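Local coordinates for protein endoglucanase (Bacillus akibai, PDB 1UWW) that cuts internal beta-1,4-glucosidic linkages of cellulose, lichenin and cereal beta-glucans, this piece being its family 28 carbohydrate-binding module for non-crystalline cellulose, at residues E45-S50 with R180-N185. Numbering follows the deposited sequence.
With CA (calcium ion), chain C.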
loop_
_atom_site.group_PDB
_atom_site.type_symbol
_atom_site.label_atom_id
_atom_site.label_comp_id
_atom_site.label_asym_id
_atom_site.label_seq_id
_atom_site.Cartn_x
_atom_site.Cartn_y
_atom_site.Cartn_z
ATOM N N GLU A 45 -25.601 -0.085 11.145
ATOM C CA GLU A 45 -25.556 0.628 12.418
ATOM C C GLU A 45 -25.394 2.140 12.166
ATOM O O GLU A 45 -24.816 2.569 11.168
ATOM C CB GLU A 45 -24.417 0.108 13.299
ATOM C CG GLU A 45 -24.393 -1.401 13.509
ATOM C CD GLU A 45 -25.533 -1.926 14.352
ATOM O OE1 GLU A 45 -26.222 -1.111 15.032
ATOM O OE2 GLU A 45 -25.728 -3.168 14.291
ATOM N N GLU A 46 -25.852 2.965 13.103
ATOM C CA GLU A 46 -25.748 4.409 12.997
ATOM C C GLU A 46 -24.322 4.893 13.249
ATOM O O GLU A 46 -23.663 4.467 14.208
ATOM C CB GLU A 46 -26.727 5.075 13.967
ATOM C CG GLU A 46 -26.781 6.600 13.848
ATOM C CD GLU A 46 -25.811 7.331 14.773
ATOM O OE1 GLU A 46 -25.402 6.755 15.813
ATOM O OE2 GLU A 46 -25.446 8.499 14.491
ATOM N N ALA A 47 -23.828 5.752 12.375
ATOM C CA ALA A 47 -22.559 6.442 12.572
ATOM C C ALA A 47 -22.687 7.842 12.003
ATOM O O ALA A 47 -23.006 8.020 10.820
ATOM C CB ALA A 47 -21.410 5.713 11.883
ATOM N N ASN A 48 -22.435 8.844 12.834
ATOM C CA ASN A 48 -22.352 10.226 12.355
ATOM C C ASN A 48 -23.658 10.705 11.715
ATOM O O ASN A 48 -23.623 11.501 10.780
ATOM C CB ASN A 48 -21.143 10.349 11.404
ATOM C CG ASN A 48 -20.760 11.790 11.059
ATOM O OD1 ASN A 48 -20.934 12.719 11.863
ATOM N ND2 ASN A 48 -20.140 11.960 9.896
ATOM N N GLY A 49 -24.776 10.208 12.225
ATOM C CA GLY A 49 -26.099 10.609 11.772
ATOM C C GLY A 49 -26.550 9.990 10.474
ATOM O O GLY A 49 -27.438 10.522 9.767
ATOM N N SER A 50 -25.979 8.839 10.151
ATOM C CA SER A 50 -26.428 8.096 8.990
ATOM C C SER A 50 -26.211 6.618 9.254
ATOM O O SER A 50 -25.389 6.251 10.078
ATOM C CB SER A 50 -25.659 8.548 7.751
ATOM O OG SER A 50 -26.163 7.947 6.555
ATOM N N ARG A 180 -15.314 -1.470 16.815
ATOM C CA ARG A 180 -16.318 -1.491 15.754
ATOM C C ARG A 180 -15.917 -0.493 14.679
ATOM O O ARG A 180 -15.376 0.561 14.995
ATOM C CB ARG A 180 -17.699 -1.185 16.334
ATOM C CG ARG A 180 -18.794 -1.221 15.296
ATOM C CD ARG A 180 -20.188 -1.231 15.876
ATOM N NE ARG A 180 -20.545 -2.526 16.439
ATOM C CZ ARG A 180 -20.879 -3.594 15.737
ATOM N NH1 ARG A 180 -20.977 -3.564 14.417
ATOM N NH2 ARG A 180 -21.165 -4.741 16.349
ATOM N N VAL A 181 -16.131 -0.884 13.426
ATOM C CA VAL A 181 -15.861 -0.010 12.294
ATOM C C VAL A 181 -17.142 0.096 11.471
ATOM O O VAL A 181 -18.066 -0.718 11.551
ATOM C CB VAL A 181 -14.658 -0.440 11.451
ATOM C CG1 VAL A 181 -13.391 -0.533 12.301
ATOM C CG2 VAL A 181 -14.913 -1.703 10.717
ATOM N N PHE A 182 -17.183 1.152 10.670
ATOM C CA PHE A 182 -18.380 1.539 9.912
ATOM C C PHE A 182 -17.931 2.079 8.545
ATOM O O PHE A 182 -16.994 2.877 8.467
ATOM C CB PHE A 182 -19.170 2.654 10.604
ATOM C CG PHE A 182 -19.493 2.417 12.075
ATOM C CD1 PHE A 182 -18.523 2.620 13.078
ATOM C CD2 PHE A 182 -20.770 2.071 12.449
ATOM C CE1 PHE A 182 -18.829 2.442 14.412
ATOM C CE2 PHE A 182 -21.094 1.903 13.816
ATOM C CZ PHE A 182 -20.137 2.101 14.773
ATOM N N VAL A 183 -18.642 1.686 7.497
ATOM C CA VAL A 183 -18.408 2.149 6.120
ATOM C C VAL A 183 -19.702 2.749 5.577
ATOM O O VAL A 183 -20.759 2.137 5.653
ATOM C CB VAL A 183 -17.998 0.931 5.256
ATOM C CG1 VAL A 183 -18.027 1.230 3.754
ATOM C CG2 VAL A 183 -16.638 0.388 5.690
ATOM N N ASP A 184 -19.605 3.938 4.990
ATOM C CA ASP A 184 -20.788 4.585 4.407
ATOM C C ASP A 184 -20.439 5.296 3.095
ATOM O O ASP A 184 -19.311 5.696 2.868
ATOM C CB ASP A 184 -21.413 5.567 5.398
ATOM C CG ASP A 184 -22.891 5.844 5.145
ATOM O OD1 ASP A 184 -23.537 5.263 4.238
ATOM O OD2 ASP A 184 -23.471 6.639 5.937
ATOM N N ASN A 185 -21.441 5.448 2.244
ATOM C CA ASN A 185 -21.339 6.294 1.046
ATOM C C ASN A 185 -20.239 5.836 0.085
ATOM O O ASN A 185 -19.450 6.634 -0.397
ATOM C CB ASN A 185 -21.202 7.773 1.405
ATOM C CG ASN A 185 -22.307 8.242 2.283
ATOM O OD1 ASN A 185 -23.477 8.052 1.953
ATOM N ND2 ASN A 185 -21.962 8.817 3.425
HETATM CA CA CA C . -25.707 5.992 5.161
HETATM O O HOH W 1 -22.066 7.970 8.023
HETATM O O HOH W 2 -24.043 9.727 5.269
HETATM O O HOH W 3 -25.712 7.664 3.508
#
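S50 and D184 meet at a calcium ion. S50 OG, anti to its backbone N (chi1 -174°), binds the metal at 2.4 Å, and the D184 carboxylate grips it with both oxygens, OD1 and OD2 each 2.5 Å from the ion. Sharing the metal brings S50 OG within 3.1 Å of D184 OD2, without a hydrogen bond between them. A water on the calcium donates to N185 OD1, while V21, E23 and N51 complete the protein ligands. A second water, not on the metal, donates both to D184 OD2 and to A47 O, tying the carboxylate to the type I' turn that runs from A47 to S50.

This turn is the tight hairpin link between strands 43-47 and 50-58, and strand 43-47 is an edge strand of one antiparallel sheet of the module's beta-sandwich. Strand 180-189 is the next neighbour of 50-58, yet the short segments 45-47 and 180-185 run 80° apart, so the edge strand crosses steeply, with E45 and A47 bringing their CB atoms against F182.

A47 CB sits over one face of the ring, a CH-pi contact 4.1 Å from the centroid, whereas E45 CB comes in at the ring edge, 3.8 Å from F182 CE2. Beyond the ring E45 and R180 cross at about a right angle, E45 CG being 4.1 Å from R180 NH1. Their charged ends form no salt bridge: E45 OE2 bonds to T43 OG1, and R180 NH1 to S54 OG.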